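Local coordinates for malonyl acyl carrier protein transacylase (Streptococcus pneumoniae, PDB 3IM8) that probably catalyses the transfer of the malonyl group from malonyl-CoA to holo-acyl carrier protein, a step in fatty acid synthesis, at residues 18-23 / 47-52; 24-29 / 295-300; 91-96 / 245-250; 224-229 / 233-238. All coordinates share one frame; numbering follows the deposited sequence.

Contact 1. Residues 18-23 / 47-52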
# COMPACT_ATOMS: atom_id res chain seq x y z
N MET A 18 -15.53 -6.46 -4.50
CA MET A 18 -14.22 -7.14 -4.65
C MET A 18 -14.12 -8.41 -3.79
O MET A 18 -14.55 -8.43 -2.63
CB MET A 18 -13.07 -6.19 -4.33
CG MET A 18 -13.16 -5.62 -2.91
SD MET A 18 -11.82 -4.55 -2.53
CE MET A 18 -12.03 -4.52 -0.76
N GLY A 19 -13.59 -9.47 -4.37
CA GLY A 19 -13.45 -10.71 -3.64
C GLY A 19 -14.72 -11.54 -3.50
O GLY A 19 -14.68 -12.62 -2.88
N ARG A 20 -15.85 -11.06 -4.00
CA ARG A 20 -17.13 -11.77 -3.74
C ARG A 20 -17.18 -13.14 -4.45
O ARG A 20 -17.68 -14.11 -3.87
CB ARG A 20 -18.38 -10.93 -4.15
CG ARG A 20 -19.72 -11.71 -3.98
CD ARG A 20 -20.19 -11.64 -2.56
NE ARG A 20 -21.03 -12.79 -2.21
CZ ARG A 20 -21.89 -12.82 -1.18
NH1 ARG A 20 -22.55 -13.94 -0.91
NH2 ARG A 20 -22.10 -11.74 -0.39
N ASP A 21 -16.71 -13.20 -5.71
CA ASP A 21 -16.55 -14.48 -6.43
C ASP A 21 -15.75 -15.52 -5.59
O ASP A 21 -16.23 -16.67 -5.35
CB ASP A 21 -15.95 -14.26 -7.84
CG ASP A 21 -14.63 -13.44 -7.85
OD1 ASP A 21 -14.14 -12.98 -6.82
OD2 ASP A 21 -14.09 -13.23 -8.95
N PHE A 22 -14.58 -15.13 -5.12
CA PHE A 22 -13.77 -15.99 -4.27
C PHE A 22 -14.51 -16.37 -3.01
O PHE A 22 -14.44 -17.52 -2.60
CB PHE A 22 -12.46 -15.32 -3.88
CG PHE A 22 -11.53 -15.11 -5.03
CD1 PHE A 22 -11.53 -15.98 -6.14
CD2 PHE A 22 -10.60 -14.05 -5.00
CE1 PHE A 22 -10.61 -15.77 -7.18
CE2 PHE A 22 -9.69 -13.86 -6.05
CZ PHE A 22 -9.71 -14.71 -7.13
N TYR A 23 -15.24 -15.41 -2.41
CA TYR A 23 -15.93 -15.59 -1.12
C TYR A 23 -16.97 -16.72 -1.12
O TYR A 23 -17.00 -17.54 -0.18
CB TYR A 23 -16.54 -14.26 -0.60
CG TYR A 23 -17.38 -14.31 0.69
CD1 TYR A 23 -16.84 -13.87 1.91
CD2 TYR A 23 -18.74 -14.73 0.67
CE1 TYR A 23 -17.59 -13.88 3.09
CE2 TYR A 23 -19.53 -14.74 1.88
CZ TYR A 23 -18.92 -14.30 3.05
OH TYR A 23 -19.58 -14.30 4.20
N LEU A 47 -20.62 -4.47 3.64
CA LEU A 47 -19.99 -3.16 3.33
C LEU A 47 -19.34 -3.20 1.96
O LEU A 47 -19.59 -2.34 1.11
CB LEU A 47 -18.96 -2.77 4.40
CG LEU A 47 -18.29 -1.40 4.36
CD1 LEU A 47 -17.82 -0.97 5.75
CD2 LEU A 47 -17.14 -1.42 3.40
N ILE A 48 -18.52 -4.22 1.73
CA ILE A 48 -17.79 -4.29 0.47
C ILE A 48 -18.76 -4.40 -0.76
O ILE A 48 -18.51 -3.83 -1.86
CB ILE A 48 -16.69 -5.45 0.47
CG1 ILE A 48 -15.51 -5.09 1.40
CG2 ILE A 48 -16.13 -5.65 -0.92
CD1 ILE A 48 -14.68 -6.33 1.90
N ASP A 49 -19.82 -5.16 -0.58
CA ASP A 49 -20.76 -5.45 -1.63
C ASP A 49 -21.83 -4.37 -1.93
O ASP A 49 -22.45 -4.39 -3.03
CB ASP A 49 -21.49 -6.74 -1.27
CG ASP A 49 -20.59 -7.94 -1.26
OD1 ASP A 49 -19.50 -7.86 -1.87
OD2 ASP A 49 -20.96 -8.95 -0.68
N THR A 50 -22.10 -3.49 -0.95
CA THR A 50 -23.31 -2.65 -1.04
C THR A 50 -23.12 -1.19 -0.60
O THR A 50 -23.93 -0.35 -0.99
CB THR A 50 -24.48 -3.25 -0.22
OG1 THR A 50 -24.45 -4.68 -0.32
CG2 THR A 50 -25.85 -2.74 -0.72
N GLU A 51 -22.14 -0.90 0.24
CA GLU A 51 -21.97 0.45 0.74
C GLU A 51 -20.80 1.11 0.03
O GLU A 51 -19.66 1.02 0.48
CB GLU A 51 -21.72 0.44 2.25
CG GLU A 51 -22.94 0.08 3.08
CD GLU A 51 -22.61 -0.16 4.54
OE1 GLU A 51 -23.32 0.37 5.41
OE2 GLU A 51 -21.63 -0.88 4.81
N GLU A 52 -21.08 1.75 -1.11
CA GLU A 52 -19.99 2.24 -1.89
C GLU A 52 -19.29 3.45 -1.22
O GLU A 52 -18.06 3.54 -1.22
CB GLU A 52 -20.40 2.52 -3.34
CG GLU A 52 -19.19 2.68 -4.20
CD GLU A 52 -19.42 2.48 -5.68
OE1 GLU A 52 -18.47 2.82 -6.44
OE2 GLU A 52 -20.52 1.99 -6.09
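Arg20 keeps CG trans to its backbone N (chi1 176°) and then bends at chi2 (83°), which brings its guanidinium to the carboxylate of Asp49. This is a contact between two short helices of the acyltransferase fold: the start of helix 20-25, with Gly19 as N-cap, meets helix 44-50. The Arg20–Asp49 salt bridge uses one branch of each group. Arg20 NH2 donates to Asp49 OD2 at 3.0 Å. The bond is nearly straight, and OD2 lies in the guanidinium plane, at its edge. The carboxylate plane is turned 43° from it, and one N-H...O bond joins them. Arg20 CD also touches Asp49 OD2, at 3.4 Å. Tyr23 CD2 lies over one guanidinium face, toward the rim. Each charge has a second partner: Asp24 takes Arg20 NH1, and Arg45 reaches Asp49 OD1. Arg45 also bonds the carbonyl O of Met18, which ties the loop before the helix to helix 44-50. The buried side of the contact is apolar. Met18 and Ile48 cross at about a right angle, beside Thr68 of helix 58-78. Their closest approach is Met18 CG to Ile48 CG2, 3.6 Å, while Met18 CE lies 4.1 Å from Ile48 CG1.

Contact 2. Residues 24-29 / 295-300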
# COMPACT_ATOMS: atom_id res chain seq x y z
N ASP A 24 -17.80 -16.75 -2.16
CA ASP A 24 -18.82 -17.77 -2.33
C ASP A 24 -18.24 -19.15 -2.69
O ASP A 24 -18.78 -20.21 -2.27
CB ASP A 24 -19.80 -17.30 -3.40
CG ASP A 24 -20.65 -16.15 -2.93
OD1 ASP A 24 -21.10 -16.19 -1.78
OD2 ASP A 24 -20.88 -15.22 -3.69
N GLN A 25 -17.13 -19.14 -3.42
CA GLN A 25 -16.55 -20.34 -4.00
C GLN A 25 -15.54 -21.06 -3.11
O GLN A 25 -15.41 -22.26 -3.19
CB GLN A 25 -15.86 -20.02 -5.31
CG GLN A 25 -15.18 -21.25 -5.86
CD GLN A 25 -15.12 -21.21 -7.33
OE1 GLN A 25 -15.36 -20.17 -7.94
NE2 GLN A 25 -14.78 -22.34 -7.94
N TYR A 26 -14.79 -20.30 -2.32
CA TYR A 26 -13.69 -20.83 -1.54
C TYR A 26 -13.89 -20.64 -0.03
O TYR A 26 -13.82 -19.52 0.46
CB TYR A 26 -12.39 -20.18 -2.04
CG TYR A 26 -12.04 -20.55 -3.48
CD1 TYR A 26 -11.45 -21.78 -3.78
CD2 TYR A 26 -12.29 -19.68 -4.52
CE1 TYR A 26 -11.15 -22.13 -5.09
CE2 TYR A 26 -11.95 -20.04 -5.85
CZ TYR A 26 -11.41 -21.25 -6.10
OH TYR A 26 -11.08 -21.59 -7.40
N PRO A 27 -14.13 -21.72 0.75
CA PRO A 27 -14.26 -21.52 2.22
C PRO A 27 -13.10 -20.79 2.91
O PRO A 27 -13.32 -20.14 3.94
CB PRO A 27 -14.34 -22.95 2.78
CG PRO A 27 -14.97 -23.75 1.63
CD PRO A 27 -14.32 -23.12 0.37
N ILE A 28 -11.87 -20.94 2.42
CA ILE A 28 -10.74 -20.24 3.06
C ILE A 28 -10.98 -18.72 2.96
O ILE A 28 -10.61 -17.97 3.88
CB ILE A 28 -9.32 -20.64 2.52
CG1 ILE A 28 -8.20 -20.05 3.38
CG2 ILE A 28 -9.14 -20.19 1.08
CD1 ILE A 28 -8.18 -20.47 4.84
N VAL A 29 -11.62 -18.29 1.87
CA VAL A 29 -11.98 -16.85 1.65
C VAL A 29 -13.13 -16.36 2.58
O VAL A 29 -12.96 -15.33 3.28
CB VAL A 29 -12.07 -16.44 0.12
CG1 VAL A 29 -12.50 -14.95 -0.07
CG2 VAL A 29 -10.69 -16.63 -0.54
N GLU A 295 -6.91 -10.91 -8.59
CA GLU A 295 -7.95 -10.14 -7.85
C GLU A 295 -9.37 -10.74 -7.98
O GLU A 295 -10.28 -10.35 -7.25
CB GLU A 295 -7.99 -8.68 -8.33
CG GLU A 295 -8.54 -8.56 -9.74
CD GLU A 295 -8.65 -7.15 -10.22
OE1 GLU A 295 -8.71 -6.23 -9.39
OE2 GLU A 295 -8.62 -6.96 -11.44
N ASP A 296 -9.55 -11.69 -8.91
CA ASP A 296 -10.87 -12.28 -9.27
C ASP A 296 -10.73 -13.67 -9.96
O ASP A 296 -9.62 -14.18 -10.11
CB ASP A 296 -11.71 -11.30 -10.13
CG ASP A 296 -11.05 -10.96 -11.47
OD1 ASP A 296 -10.06 -11.61 -11.84
OD2 ASP A 296 -11.49 -9.99 -12.13
N GLN A 297 -11.83 -14.30 -10.36
CA GLN A 297 -11.77 -15.69 -10.85
C GLN A 297 -10.94 -15.73 -12.10
O GLN A 297 -10.02 -16.55 -12.23
CB GLN A 297 -13.16 -16.34 -11.07
CG GLN A 297 -13.07 -17.92 -11.20
CD GLN A 297 -12.53 -18.57 -9.92
OE1 GLN A 297 -12.74 -18.05 -8.81
NE2 GLN A 297 -11.83 -19.71 -10.06
N ALA A 298 -11.21 -14.80 -13.02
CA ALA A 298 -10.44 -14.78 -14.29
C ALA A 298 -8.92 -14.70 -14.07
O ALA A 298 -8.17 -15.51 -14.61
CB ALA A 298 -10.91 -13.60 -15.20
N SER A 299 -8.48 -13.74 -13.26
CA SER A 299 -7.04 -13.58 -12.98
C SER A 299 -6.43 -14.78 -12.22
O SER A 299 -5.21 -15.10 -12.38
CB SER A 299 -6.75 -12.22 -12.27
OG SER A 299 -7.53 -12.00 -11.09
N LEU A 300 -7.25 -15.46 -11.42
CA LEU A 300 -6.81 -16.67 -10.69
C LEU A 300 -6.49 -17.77 -11.73
O LEU A 300 -5.41 -18.38 -11.68
CB LEU A 300 -7.92 -17.16 -9.74
CG LEU A 300 -7.65 -18.19 -8.61
CD1 LEU A 300 -8.52 -19.41 -8.66
CD2 LEU A 300 -6.14 -18.56 -8.31
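Gln297 reaches Tyr26 and Gln25 from the first turn of helix 297-304, the C-terminal helix of this acyltransferase fold. Tyr26 sits at the junction of helices 20-25 and 27-40 and is the N-cap residue of the second. The polar link across the contact is weak. Gln297 NE2 donates to Tyr26 OH at 3.3 Å. The amide and the ring are nearly coplanar, 14° apart, with Gln297 OE1 at the ring edge, 3.7 Å from Tyr26 CE2. A bend at chi2 (62°) turns the Gln297 amide to this position. Lys79 is a second, also weak, partner of Tyr26 OH. The two glutamine oxygens form no bond: Gln25 OE1 and Gln297 OE1 are both acceptors and stay 3.5 Å apart. Gln25 CG lies over one face of the Tyr26 ring, toward its rim. Leu300 CD1 packs 4.3 Å from Tyr26 CZ, obliquely to the ring, and also lies 3.6 Å from Tyr26 OH. Phe22 of helix 20-25 touches both Gln297 and Leu300. A capping bond marks the start of helix 297-304: Ser299 N donates to OD1 of the N-cap Asp296 at 3.0 Å. Ser299 OG donates to the same Asp296 OD1 at 2.7 Å, from the opposite face of the carboxylate plane.

Contact 3. Residues 91-96 / 245-250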
# COMPACT_ATOMS: atom_id res chain seq x y z
N LEU A 91 -0.86 0.75 3.06
CA LEU A 91 -1.75 -0.19 3.74
C LEU A 91 -1.37 -1.62 3.37
O LEU A 91 -1.43 -2.52 4.20
CB LEU A 91 -3.23 0.09 3.39
CG LEU A 91 -4.38 -0.85 3.85
CD1 LEU A 91 -4.52 -2.16 3.09
CD2 LEU A 91 -4.40 -1.16 5.35
N GLY A 92 -0.97 -1.84 2.12
CA GLY A 92 -0.53 -3.20 1.70
C GLY A 92 0.68 -3.76 2.48
O GLY A 92 1.03 -4.95 2.39
N GLU A 93 1.36 -2.91 3.22
CA GLU A 93 2.49 -3.39 4.02
C GLU A 93 1.98 -4.23 5.16
O GLU A 93 2.69 -5.15 5.64
CB GLU A 93 3.28 -2.18 4.58
CG GLU A 93 4.47 -2.56 5.42
CD GLU A 93 5.58 -1.57 5.21
OE1 GLU A 93 6.25 -1.64 4.16
OE2 GLU A 93 5.76 -0.71 6.06
N TYR A 94 0.77 -3.92 5.62
CA TYR A 94 0.17 -4.64 6.76
C TYR A 94 -0.30 -6.00 6.33
O TYR A 94 -0.12 -7.00 7.04
CB TYR A 94 -0.98 -3.86 7.41
CG TYR A 94 -0.54 -2.69 8.23
CD1 TYR A 94 -0.08 -1.53 7.63
CD2 TYR A 94 -0.55 -2.76 9.62
CE1 TYR A 94 0.32 -0.42 8.40
CE2 TYR A 94 -0.16 -1.65 10.41
CZ TYR A 94 0.27 -0.51 9.80
OH TYR A 94 0.63 0.57 10.54
N SER A 95 -0.89 -6.05 5.14
CA SER A 95 -1.27 -7.34 4.50
C SER A 95 -0.06 -8.28 4.36
O SER A 95 -0.15 -9.46 4.66
CB SER A 95 -1.89 -7.08 3.11
OG SER A 95 -2.98 -6.17 3.17
N ALA A 96 1.06 -7.69 3.90
CA ALA A 96 2.39 -8.31 3.76
C ALA A 96 2.97 -8.74 5.12
O ALA A 96 3.57 -9.80 5.24
CB ALA A 96 3.26 -7.35 3.15
N THR A 245 5.21 3.28 12.48
CA THR A 245 5.07 4.62 12.98
C THR A 245 5.53 5.66 11.97
O THR A 245 4.78 6.57 11.69
CB THR A 245 5.77 4.77 14.31
OG1 THR A 245 5.02 4.04 15.27
CG2 THR A 245 5.85 6.26 14.71
N ARG A 246 6.73 5.53 11.42
CA ARG A 246 7.26 6.48 10.42
C ARG A 246 6.62 6.35 9.04
O ARG A 246 6.49 7.34 8.32
CB ARG A 246 8.78 6.39 10.31
CG ARG A 246 9.47 6.81 11.64
CD ARG A 246 10.94 7.11 11.44
NE ARG A 246 11.68 5.91 11.07
CZ ARG A 246 12.40 5.75 9.96
NH1 ARG A 246 12.50 6.68 9.04
NH2 ARG A 246 13.04 4.62 9.78
N GLN A 247 6.22 5.13 8.68
CA GLN A 247 5.67 4.87 7.35
C GLN A 247 4.57 5.85 6.93
O GLN A 247 4.55 6.26 5.76
CB GLN A 247 5.17 3.43 7.22
CG GLN A 247 4.72 3.02 5.83
CD GLN A 247 3.41 2.20 5.90
OE1 GLN A 247 2.48 2.53 6.67
NE2 GLN A 247 3.33 1.14 5.09
N VAL A 248 3.68 6.23 7.85
CA VAL A 248 2.51 7.10 7.55
C VAL A 248 2.93 8.56 7.25
O VAL A 248 2.23 9.31 6.56
CB VAL A 248 1.32 6.97 8.61
CG1 VAL A 248 0.74 5.56 8.66
CG2 VAL A 248 1.73 7.39 10.02
N LYS A 249 4.13 8.93 7.71
CA LYS A 249 4.61 10.30 7.55
C LYS A 249 5.90 10.40 6.73
O LYS A 249 6.46 11.48 6.64
CB LYS A 249 4.78 10.96 8.95
CG LYS A 249 5.95 10.34 9.77
CD LYS A 249 6.20 11.03 11.11
CE LYS A 249 6.79 10.01 12.05
NZ LYS A 249 7.46 10.70 13.16
N GLU A 250 6.38 9.30 6.16
CA GLU A 250 7.60 9.32 5.29
C GLU A 250 7.35 8.72 3.88
O GLU A 250 6.35 7.99 3.69
CB GLU A 250 8.76 8.62 6.01
CG GLU A 250 9.22 9.41 7.21
CD GLU A 250 10.44 8.83 7.89
OE1 GLU A 250 11.30 8.22 7.24
OE2 GLU A 250 10.52 9.03 9.11
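Gln247 and Glu93 face each other from opposite directions, and their meeting is the tight part of this buried contact. Gln247 comes from the 245-250 segment and Glu93 from helix 92-99. Gln247 holds CG trans to its backbone N (chi1 -174°) and bends at chi2, which turns the amide toward Glu93. Gln247 NE2 presses against the aliphatic root of Glu93, 3.4 Å from CB. Gln247 NE2 is also 3.2 Å from Glu93 OE2, but the angle is too poor for a hydrogen bond. The amide and carboxylate planes are 21° apart. Gln247 NE2 donates to the carbonyl O of Ser90, Gln247 OE1 accepts from Arg115, and Glu93 OE1 accepts from the backbone N of Asn229. The Ser90 and Arg115 bonds, one at each end of the amide, fix its rotation. The other side is looser. Gln247 OE1 stands off the edge of the Tyr94 ring, 4.0 Å from CE1, with ring and amide planes 55° apart. Further out, toward the more exposed side, Arg246 and Glu250 turn to each other instead of to helix 92-99. Arg246 NH1 is 2.7 Å from Glu250 OE1 in a salt bridge. The backbone O of Gln247 accepts from ND1 of His199. Ser90 and His199 are the predicted active-site pair, and Ser90 lies in a GxSxG sequence. The contact lies beside this probable nucleophile elbow and serine–histidine site of a malonyl transacylase.

Contact 4. Residues 224-229 / 233-238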
# COMPACT_ATOMS: atom_id res chain seq x y z
N CYS A 224 8.86 -15.19 6.46
CA CYS A 224 9.51 -14.89 5.21
C CYS A 224 9.88 -13.39 5.15
O CYS A 224 9.26 -12.58 5.85
CB CYS A 224 8.64 -15.37 4.06
SG CYS A 224 7.67 -14.05 3.37
N PRO A 225 10.93 -13.05 4.39
CA PRO A 225 11.44 -11.70 4.41
C PRO A 225 10.42 -10.74 3.81
O PRO A 225 9.75 -11.08 2.82
CB PRO A 225 12.71 -11.76 3.56
CG PRO A 225 13.08 -13.28 3.47
CD PRO A 225 11.75 -13.98 3.59
N LEU A 226 10.29 -9.57 4.44
CA LEU A 226 9.42 -8.45 3.98
C LEU A 226 10.30 -7.23 3.70
O LEU A 226 11.11 -6.86 4.53
CB LEU A 226 8.37 -8.12 5.04
CG LEU A 226 7.46 -6.90 4.76
CD1 LEU A 226 6.15 -7.10 5.42
CD2 LEU A 226 8.02 -5.59 5.31
N VAL A 227 10.15 -6.62 2.51
CA VAL A 227 10.85 -5.38 2.16
C VAL A 227 9.98 -4.18 2.53
O VAL A 227 8.90 -3.98 1.97
CB VAL A 227 11.24 -5.38 0.66
CG1 VAL A 227 12.00 -4.13 0.30
CG2 VAL A 227 12.10 -6.63 0.34
N GLY A 228 10.42 -3.39 3.52
CA GLY A 228 9.58 -2.29 4.01
C GLY A 228 9.56 -1.06 3.13
O GLY A 228 10.53 -0.74 2.45
N ASN A 229 8.44 -0.35 3.15
CA ASN A 229 8.22 0.85 2.35
C ASN A 229 9.20 1.99 2.67
O ASN A 229 9.68 2.71 1.77
CB ASN A 229 6.78 1.35 2.60
CG ASN A 229 5.71 0.53 1.87
OD1 ASN A 229 5.98 -0.35 1.00
ND2 ASN A 229 4.49 0.84 2.20
N ALA A 233 14.16 -1.87 2.64
CA ALA A 233 15.09 -2.89 3.11
C ALA A 233 14.29 -3.98 3.79
O ALA A 233 13.12 -3.76 4.15
CB ALA A 233 16.08 -2.25 4.10
N VAL A 234 14.89 -5.14 4.00
CA VAL A 234 14.21 -6.28 4.63
C VAL A 234 14.00 -5.89 6.06
O VAL A 234 14.96 -5.52 6.76
CB VAL A 234 15.04 -7.59 4.62
CG1 VAL A 234 14.45 -8.66 5.55
CG2 VAL A 234 15.22 -8.11 3.16
N MET A 235 12.76 -5.97 6.51
CA MET A 235 12.41 -5.54 7.85
C MET A 235 12.79 -6.56 8.94
O MET A 235 12.69 -7.77 8.74
CB MET A 235 10.91 -5.21 7.88
CG MET A 235 10.46 -4.52 9.17
SD MET A 235 8.72 -4.12 9.10
CE MET A 235 8.72 -2.75 8.03
N GLN A 236 13.25 -6.05 10.09
CA GLN A 236 13.67 -6.83 11.26
C GLN A 236 12.63 -6.70 12.32
O GLN A 236 12.03 -5.65 12.43
CB GLN A 236 15.04 -6.38 11.82
CG GLN A 236 16.18 -6.17 10.78
CD GLN A 236 16.59 -7.49 10.13
OE1 GLN A 236 17.07 -8.41 10.82
NE2 GLN A 236 16.40 -7.61 8.80
N LYS A 237 12.40 -7.77 13.08
CA LYS A 237 11.26 -7.89 13.99
C LYS A 237 11.27 -6.78 15.03
O LYS A 237 10.20 -6.24 15.37
CB LYS A 237 11.24 -9.28 14.67
CG LYS A 237 10.21 -9.49 15.79
CD LYS A 237 10.29 -10.94 16.29
CE LYS A 237 9.43 -11.23 17.51
NZ LYS A 237 9.54 -12.69 17.91
N GLU A 238 12.46 -6.42 15.50
CA GLU A 238 12.59 -5.50 16.62
C GLU A 238 12.29 -4.07 16.18
O GLU A 238 12.19 -3.18 17.00
CB GLU A 238 14.01 -5.64 17.21
CG GLU A 238 15.17 -5.26 16.27
CD GLU A 238 15.75 -6.43 15.44
OE1 GLU A 238 16.74 -6.17 14.71
OE2 GLU A 238 15.26 -7.60 15.50
O HOH W 1 11.28 -9.22 7.28
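Val227 and Val234 form a single antiparallel bridge, a non-hydrogen-bonded pair with CA atoms 4.3 Å apart, in the loop region between helices 204-215 and 240-247. Backbone hydrogen bonds flank the pair. Met235 N donates to Leu226 O at 2.7 Å, nearly along the C=O axis. Gly228 N donates to Ala233 O at 2.8 Å, tilted 29° from the carbonyl plane. Two CA-H...O contacts lie inside this frame: Val234 CA to Leu226 O at 3.2 Å, and Val227 CA to Ala233 O at 3.4 Å. In the Leu226–Met235 pair a water also accepts from Leu226 N, but its link to Met235 O is doubtfully short. The apolar contacts fall on two faces. On one, Leu226 and Met235 lie side by side and point the same way, with Leu226 CD2 3.9 Å from Met235 CB. A bend at chi3 (-75°) lets Met235 CE reach 4.1 Å from Gly228 CA. On the other, Pro225 CB meets Val234 CG1 at 4.1 Å. Val86 of strand 85-88 bonds the backbones of Pro225 and Val227. The direct hydrogen bonds across are all main-chain, so the register rests on no polar side chain, and they hang the 233-238 loop on a segment tied to the four-stranded parallel sheet.

Overall arrangement
Contacts 1 and 2 share helix 20-25 and form one peripheral cluster, with centres 12 Å apart. Asp21 OD2 of contact 1 probably bonds Gln297 N of contact 2 at 2.9 Å. Contacts 3 and 4 form a second cluster, also with centres 12 Å apart. They touch where Ala96 C and Leu226 CD1 pack 3.6 Å apart. Contact 3 is at the predicted active site: the Gln247 side chain is about 5 Å from those of Ser90 and His199. Contact 4 lies farther off, with Gly228 about 11 Å from the side chains of Ser90 and His199. Contacts 1 and 4 lie on opposite sides of the chain's centre, their own centres 31 Å apart. Along the chain, contact 4 is nested within contact 3, and both within contact 2.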